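Local coordinates for gamma-glutamyltransferase 1 Threonine peptidase. MEROPS family T03 (Pseudomonas nitroreducens, PDB 7D9E), which probably transfers gamma-glutamyl groups from glutathione- or glutamine-like donors to acceptors or to water, as an N-terminal-nucleophile enzyme of the gamma-glutamyltranspeptidase family, at residues I281-R285 / A338-V344; F79-Y83 / Y263-S269; Q277-K282 / I306-V310. One frame throughout, in Å; residues are numbered along the deposited sequence.

Contact 1 of 3, residues I281-R285 / A338-V344; sequences IKEQR and AKRAGEV
The CA atoms of Ile281 and Ala341 lie 4.9 Å apart, near the C-terminal ends of helices 271-284 and 334-343. The contact is a close helix-helix packing centred on a small residue. The Ala341 methyl is held between two side chains of the facing helix: its CB lies 3.5 Å from Gln284 CB and 3.8 Å from Ile281 CG2. The same Ile281 CG2 reaches Val344 CG2 at 4.1 Å, while Ile281 CD1 touches Arg340 CB, the two side chains crossing at a slant. Helix 297-317 also borders this contact. Arg285, the first residue to leave helical geometry after helix 271-284, adds the polar part. Bends at chi2 (-54°) and chi3 (-62°) fold its chain across to the carbonyls of Ala341 and Val344, with Val344 CG1 over one guanidinium face, toward its rim. Its NE forms a salt bridge with Asp288, which gives the group a second hold. NH1 donates to Ala341 O at 2.8 Å (156° at the hydrogen), with the acceptor almost in the guanidinium plane, and makes a weak bond to Val344 O at 3.0 Å. Ala341 O also receives Val344 N, from the opposite face of its carbonyl plane.

Contact 2 of 3, residues F79-Y83 / Y263-S269; sequences FMTLY and YTAPLPS
Thr81 and Thr264 lie 6.5 Å apart, CA to CA, where the strands outermost within this chain in its antiparallel sheet, 77-84 and 260-264 with the loop after it, meet through their side chains; no hydrogen bond passes between 79-83 and 263-269. The aromatic contact is at one end. Tyr83 and Tyr263 are tilted by 29° and slid apart, with ring centroids 5.9 Å from each other, so they barely overlap and touch between Tyr83 CE1 and Tyr263 CE2 at 3.9 Å. Van der Waals contacts make up the rest. The Thr81 CG2 methyl, anti to its own nitrogen, rests 3.9 Å from the carbonyl oxygen Tyr263 O. At the other end Phe79 CZ meets Pro268 CG at 4.0 Å, and Phe79 CE2 meets Ser269 CB at 3.8 Å; a cis peptide precedes Pro268. The Phe79 side chain comes within about 6 Å of the bound 6-diazenyl-5-oxo-L-norleucine, nearest atoms, placing this end close to the ligand. The polar groups look to other partners: Thr81 OG1 bonds to Pro76 O and Thr264 OG1 to Ser77 OG, both of the neighbouring subunit. Ser269 OG caps Gly271 N at the start of helix 271-284 and also bonds to Met74 O of that subunit. Phe90 of strand 87-93 packs against Phe79, Thr81 and Ala265, helix 130-141 covers Met80 and Leu82, and a neighbouring-subunit strand continues the sheet in an antiparallel ladder.

Contact 3 of 3, residues Q277-K282 / I306-V310; sequences QLIGIK and IEKRV
A pair of packed helices, 271-284 and 297-317, forms this buried contact, probably part of the outer helical layer of the sandwich usual in N-terminal-nucleophile hydrolases. The segment axes come within 9.9 Å and run closer to antiparallel than parallel, at 137°. Ile306 is the main intruder. Its CG2, anti to the backbone nitrogen, reaches Leu278 CD2 at 3.8 Å, and its CG1 lies 3.8 Å from Ile281 CG2 as the two isoleucines lie side by side, pointing opposite ways. The CD1 end of Ile306 carries on to the backbone of Lys282. One turn further along, Val310 CG2 meets Leu278 CD2 at 3.9 Å, the two side chains set roughly perpendicular, and Glu307 CG adds its methylene to the same leucine methyl. Phe102 of the neighbouring subunit also packs on Leu278. The polar edge is made by Gln277, whose extended chain runs alongside Val310 and leaves OE1 3.6 Å from Val310 CA. A water donates to both Gln277 OE1 and Val310 O, each at 2.9 Å. At the amide nitrogen, Gln277 NE2 bonds to Leu331 O and Asp313 OD2. No direct hydrogen bond joins the two segments; branched aliphatic groups carry most of the contact, helped by carbons of Gln277 and Glu307, while a bridging water gives the buried amide oxygen a donor and, with the bonds to NE2, should fix the amide's orientation.

Overall arrangement
Contacts 1 and 3 share Ile281 and helix 271-284, and their centres are 7 Å apart. Helices 271-284, 297-317 and 334-343 thereby form one cluster, closed on its third side by the salt bridge from Glu343 to Arg309 and by packing of Val344 on Ile306. Contact 2 stands apart, its centre 25 Å from that of contact 1 and 19 Å from that of contact 3, at the sheet, with its Phe79 end near the bound ligand. In the chain it comes before both: strand 260-264 leads through 265-269 into helix 271-284, which then supplies contacts 3 and 1. That helix therefore links the ligand-proximal sheet to a peripheral helical cluster within one chain.

Contact 1 of 3, residues I281-R285 / A338-V344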
# COMPACT_ATOMS: atom_id res chain seq x y z
N ILE A 281 11.46 16.37 10.09
CA ILE A 281 12.71 16.20 10.79
C ILE A 281 13.87 16.39 9.84
O ILE A 281 14.88 17.02 10.19
CB ILE A 281 12.76 14.82 11.48
CG1 ILE A 281 11.76 14.81 12.65
CG2 ILE A 281 14.17 14.52 11.96
CD1 ILE A 281 11.56 13.46 13.27
N LYS A 282 13.77 15.85 8.62
CA LYS A 282 14.87 16.04 7.68
C LYS A 282 15.10 17.52 7.40
O LYS A 282 16.25 17.98 7.30
CB LYS A 282 14.64 15.28 6.37
CG LYS A 282 15.73 15.54 5.36
CD LYS A 282 15.61 14.62 4.17
CE LYS A 282 16.91 14.58 3.38
NZ LYS A 282 17.26 15.95 2.90
N GLU A 283 14.01 18.29 7.26
CA GLU A 283 14.16 19.73 7.05
C GLU A 283 14.82 20.40 8.25
O GLU A 283 15.68 21.27 8.09
CB GLU A 283 12.80 20.37 6.76
CG GLU A 283 12.16 19.91 5.44
CD GLU A 283 12.71 20.60 4.20
OE1 GLU A 283 12.30 21.75 3.91
OE2 GLU A 283 13.51 19.97 3.48
N GLN A 284 14.43 20.00 9.47
CA GLN A 284 15.04 20.57 10.67
C GLN A 284 16.53 20.30 10.71
O GLN A 284 17.29 21.11 11.24
CB GLN A 284 14.37 19.96 11.90
CG GLN A 284 13.05 20.59 12.26
CD GLN A 284 13.12 22.09 12.37
OE1 GLN A 284 13.88 22.63 13.18
NE2 GLN A 284 12.37 22.78 11.53
N ARG A 285 16.96 19.15 10.18
CA ARG A 285 18.36 18.74 10.19
C ARG A 285 19.07 19.03 8.87
O ARG A 285 20.03 18.33 8.53
CB ARG A 285 18.48 17.25 10.56
CG ARG A 285 17.89 16.86 11.91
CD ARG A 285 18.44 17.71 13.05
NE ARG A 285 19.89 17.59 13.23
CZ ARG A 285 20.50 17.00 14.26
NH1 ARG A 285 19.81 16.50 15.28
NH2 ARG A 285 21.83 16.97 14.30
N ALA A 338 10.38 19.54 15.87
CA ALA A 338 11.68 20.11 16.20
C ALA A 338 12.33 19.37 17.36
O ALA A 338 13.54 19.11 17.34
CB ALA A 338 11.54 21.60 16.53
N LYS A 339 11.55 19.03 18.39
CA LYS A 339 12.10 18.29 19.53
C LYS A 339 12.63 16.93 19.10
O LYS A 339 13.74 16.54 19.48
CB LYS A 339 11.03 18.14 20.62
CG LYS A 339 11.54 17.46 21.87
N ARG A 340 11.86 16.20 18.30
CA ARG A 340 12.31 14.87 17.88
C ARG A 340 13.52 14.98 16.96
O ARG A 340 14.41 14.12 17.01
CB ARG A 340 11.17 14.12 17.19
CG ARG A 340 10.01 13.85 18.11
CD ARG A 340 10.38 12.84 19.18
NE ARG A 340 10.08 11.47 18.79
CZ ARG A 340 10.35 10.40 19.53
NH1 ARG A 340 11.00 10.53 20.69
NH2 ARG A 340 9.98 9.20 19.12
N ALA A 341 13.56 16.01 16.12
CA ALA A 341 14.73 16.23 15.28
C ALA A 341 15.98 16.42 16.12
O ALA A 341 17.07 16.01 15.71
CB ALA A 341 14.52 17.45 14.39
N GLY A 342 15.85 17.05 17.28
CA GLY A 342 16.98 17.24 18.16
C GLY A 342 17.60 15.96 18.67
O GLY A 342 18.77 15.97 19.08
N GLU A 343 16.84 14.86 18.65
CA GLU A 343 17.34 13.58 19.14
C GLU A 343 18.25 12.89 18.13
O GLU A 343 19.03 12.02 18.52
CB GLU A 343 16.17 12.62 19.39
CG GLU A 343 15.20 13.04 20.47
CD GLU A 343 14.15 11.98 20.74
OE1 GLU A 343 14.39 10.77 20.46
OE2 GLU A 343 13.06 12.35 21.21
N VAL A 344 18.15 13.26 16.85
CA VAL A 344 18.93 12.60 15.82
C VAL A 344 20.41 12.79 16.10
O VAL A 344 20.89 13.91 16.32
CB VAL A 344 18.55 13.18 14.44
CG1 VAL A 344 19.57 12.76 13.38
CG2 VAL A 344 17.15 12.72 14.06

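Contact 2 of 3, residues F79-Y83 / Y263-S269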
# COMPACT_ATOMS: atom_id res chain seq x y z
N PHE A 79 -6.60 2.18 -0.29
CA PHE A 79 -6.74 3.61 -0.08
C PHE A 79 -6.56 4.29 -1.42
O PHE A 79 -5.69 3.92 -2.22
CB PHE A 79 -5.64 4.16 0.82
CG PHE A 79 -5.61 3.62 2.22
CD1 PHE A 79 -6.75 3.54 2.98
CD2 PHE A 79 -4.41 3.23 2.78
CE1 PHE A 79 -6.70 3.05 4.28
CE2 PHE A 79 -4.35 2.75 4.08
CZ PHE A 79 -5.52 2.66 4.84
N MET A 80 -7.31 5.38 -1.64
CA MET A 80 -7.17 6.19 -2.85
C MET A 80 -7.01 7.64 -2.45
O MET A 80 -7.84 8.18 -1.71
CB MET A 80 -8.36 5.96 -3.78
CG MET A 80 -8.21 6.47 -5.21
SD MET A 80 -9.78 6.56 -6.09
CE MET A 80 -10.15 4.84 -6.26
N THR A 81 -5.94 8.27 -2.91
CA THR A 81 -5.76 9.71 -2.77
C THR A 81 -6.06 10.33 -4.12
O THR A 81 -5.60 9.83 -5.15
CB THR A 81 -4.34 10.02 -2.32
OG1 THR A 81 -4.12 9.35 -1.06
CG2 THR A 81 -4.12 11.51 -2.13
N LEU A 82 -6.84 11.40 -4.12
CA LEU A 82 -7.30 12.01 -5.35
C LEU A 82 -7.06 13.51 -5.32
O LEU A 82 -7.09 14.15 -4.27
CB LEU A 82 -8.82 11.80 -5.56
CG LEU A 82 -9.37 10.37 -5.56
CD1 LEU A 82 -9.75 9.91 -4.18
CD2 LEU A 82 -10.58 10.29 -6.49
N TYR A 83 -6.85 14.08 -6.51
CA TYR A 83 -6.84 15.52 -6.70
C TYR A 83 -7.75 15.76 -7.90
O TYR A 83 -7.37 15.44 -9.03
CB TYR A 83 -5.43 16.03 -6.93
CG TYR A 83 -5.23 17.48 -6.62
CD1 TYR A 83 -5.23 17.93 -5.31
CD2 TYR A 83 -4.98 18.40 -7.63
CE1 TYR A 83 -5.03 19.26 -5.01
CE2 TYR A 83 -4.77 19.74 -7.35
CZ TYR A 83 -4.78 20.16 -6.04
OH TYR A 83 -4.56 21.49 -5.77
N TYR A 263 -0.16 15.57 -0.33
CA TYR A 263 -1.38 14.98 0.19
C TYR A 263 -1.18 13.48 0.22
O TYR A 263 -0.76 12.87 -0.78
CB TYR A 263 -2.54 15.30 -0.72
CG TYR A 263 -2.89 16.75 -0.72
CD1 TYR A 263 -3.49 17.35 0.39
CD2 TYR A 263 -2.60 17.56 -1.81
CE1 TYR A 263 -3.82 18.69 0.39
CE2 TYR A 263 -2.90 18.90 -1.81
CZ TYR A 263 -3.51 19.47 -0.71
OH TYR A 263 -3.82 20.81 -0.72
N THR A 264 -1.44 12.87 1.37
CA THR A 264 -1.19 11.44 1.53
C THR A 264 -2.18 10.86 2.53
O THR A 264 -3.10 11.54 2.98
CB THR A 264 0.29 11.20 1.89
OG1 THR A 264 0.61 9.79 1.80
CG2 THR A 264 0.63 11.72 3.26
N ALA A 265 -1.97 9.59 2.85
CA ALA A 265 -2.98 8.84 3.59
C ALA A 265 -2.97 9.20 5.06
O ALA A 265 -1.92 9.09 5.71
CB ALA A 265 -2.69 7.34 3.44
N PRO A 266 -4.11 9.61 5.63
CA PRO A 266 -4.23 9.79 7.07
C PRO A 266 -4.54 8.45 7.73
O PRO A 266 -4.63 7.41 7.07
CB PRO A 266 -5.41 10.74 7.16
CG PRO A 266 -6.33 10.23 6.04
CD PRO A 266 -5.39 9.83 4.93
N LEU A 267 -4.72 8.48 9.05
CA LEU A 267 -5.14 7.29 9.76
C LEU A 267 -6.41 6.75 9.11
O LEU A 267 -7.29 7.52 8.73
CB LEU A 267 -5.41 7.63 11.22
CG LEU A 267 -4.16 7.88 12.07
CD1 LEU A 267 -4.58 8.36 13.44
CD2 LEU A 267 -3.31 6.63 12.19
N PRO A 268 -6.55 5.42 8.98
CA PRO A 268 -5.76 4.35 9.58
C PRO A 268 -4.45 3.98 8.89
O PRO A 268 -3.86 2.96 9.26
CB PRO A 268 -6.73 3.16 9.52
CG PRO A 268 -7.47 3.39 8.27
CD PRO A 268 -7.72 4.89 8.24
N SER A 269 -3.99 4.78 7.94
CA SER A 269 -2.60 4.68 7.51
C SER A 269 -1.70 5.40 8.49
O SER A 269 -2.00 6.52 8.93
CB SER A 269 -2.37 5.26 6.12
OG SER A 269 -1.01 5.00 5.78

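Contact 3 of 3, residues Q277-K282 / I306-V310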
# COMPACT_ATOMS: atom_id res chain seq x y z
N GLN A 277 6.53 13.45 9.82
CA GLN A 277 7.68 13.43 10.71
C GLN A 277 8.99 13.28 9.95
O GLN A 277 9.98 13.95 10.27
CB GLN A 277 7.53 12.30 11.74
CG GLN A 277 6.39 12.56 12.72
CD GLN A 277 6.29 11.49 13.78
OE1 GLN A 277 6.92 10.45 13.70
NE2 GLN A 277 5.47 11.74 14.80
N LEU A 278 9.03 12.38 8.95
CA LEU A 278 10.26 12.17 8.19
C LEU A 278 10.67 13.44 7.47
O LEU A 278 11.84 13.86 7.54
CB LEU A 278 10.07 11.03 7.19
CG LEU A 278 9.96 9.63 7.79
CD1 LEU A 278 9.25 8.72 6.79
CD2 LEU A 278 11.29 9.03 8.21
N ILE A 279 9.73 14.06 6.76
CA ILE A 279 10.03 15.29 6.02
C ILE A 279 10.35 16.42 6.97
O ILE A 279 11.33 17.16 6.79
CB ILE A 279 8.87 15.64 5.07
CG1 ILE A 279 8.74 14.57 3.99
CG2 ILE A 279 9.03 17.03 4.50
CD1 ILE A 279 7.46 14.65 3.20
N GLY A 280 9.56 16.56 8.03
CA GLY A 280 9.76 17.66 8.95
C GLY A 280 11.09 17.57 9.67
O GLY A 280 11.77 18.58 9.86
N ILE A 281 11.46 16.37 10.09
CA ILE A 281 12.71 16.20 10.79
C ILE A 281 13.87 16.39 9.84
O ILE A 281 14.88 17.02 10.19
CB ILE A 281 12.76 14.82 11.48
CG1 ILE A 281 11.76 14.81 12.65
CG2 ILE A 281 14.17 14.52 11.96
CD1 ILE A 281 11.56 13.46 13.27
N LYS A 282 13.77 15.85 8.62
CA LYS A 282 14.87 16.04 7.68
C LYS A 282 15.10 17.52 7.40
O LYS A 282 16.25 17.98 7.30
CB LYS A 282 14.64 15.28 6.37
CG LYS A 282 15.73 15.54 5.36
CD LYS A 282 15.61 14.62 4.17
CE LYS A 282 16.91 14.58 3.38
NZ LYS A 282 17.26 15.95 2.90
N ILE A 306 16.29 9.04 11.97
CA ILE A 306 14.95 9.59 11.89
C ILE A 306 13.92 8.48 12.00
O ILE A 306 12.94 8.59 12.76
CB ILE A 306 14.77 10.41 10.60
CG1 ILE A 306 15.85 11.49 10.49
CG2 ILE A 306 13.40 11.05 10.60
CD1 ILE A 306 15.79 12.28 9.20
N GLU A 307 14.14 7.38 11.29
CA GLU A 307 13.18 6.27 11.28
C GLU A 307 13.01 5.66 12.67
O GLU A 307 11.91 5.21 13.00
CB GLU A 307 13.59 5.23 10.24
CG GLU A 307 13.44 5.81 8.82
CD GLU A 307 14.29 5.14 7.77
OE1 GLU A 307 15.17 4.33 8.12
OE2 GLU A 307 14.07 5.46 6.58
N LYS A 308 14.06 5.68 13.50
CA LYS A 308 13.94 5.18 14.86
C LYS A 308 12.79 5.86 15.59
O LYS A 308 11.99 5.21 16.27
CB LYS A 308 15.24 5.41 15.62
CG LYS A 308 16.29 4.31 15.42
CD LYS A 308 17.54 4.66 16.20
CE LYS A 308 18.35 3.44 16.62
NZ LYS A 308 18.82 2.63 15.44
N ARG A 309 12.73 7.20 15.48
CA ARG A 309 11.74 7.97 16.23
C ARG A 309 10.35 7.80 15.62
O ARG A 309 9.36 7.71 16.35
CB ARG A 309 12.14 9.44 16.26
CG ARG A 309 13.13 9.79 17.37
CD ARG A 309 14.55 9.42 16.94
NE ARG A 309 15.48 9.50 18.06
CZ ARG A 309 16.79 9.28 17.97
NH1 ARG A 309 17.31 8.97 16.80
NH2 ARG A 309 17.56 9.35 19.05
N VAL A 310 10.27 7.74 14.30
CA VAL A 310 9.01 7.53 13.60
C VAL A 310 8.38 6.21 14.01
O VAL A 310 7.18 6.12 14.30
CB VAL A 310 9.24 7.61 12.08
CG1 VAL A 310 8.00 7.16 11.32
CG2 VAL A 310 9.64 9.00 11.69
O HOH W 1 5.28 8.09 13.37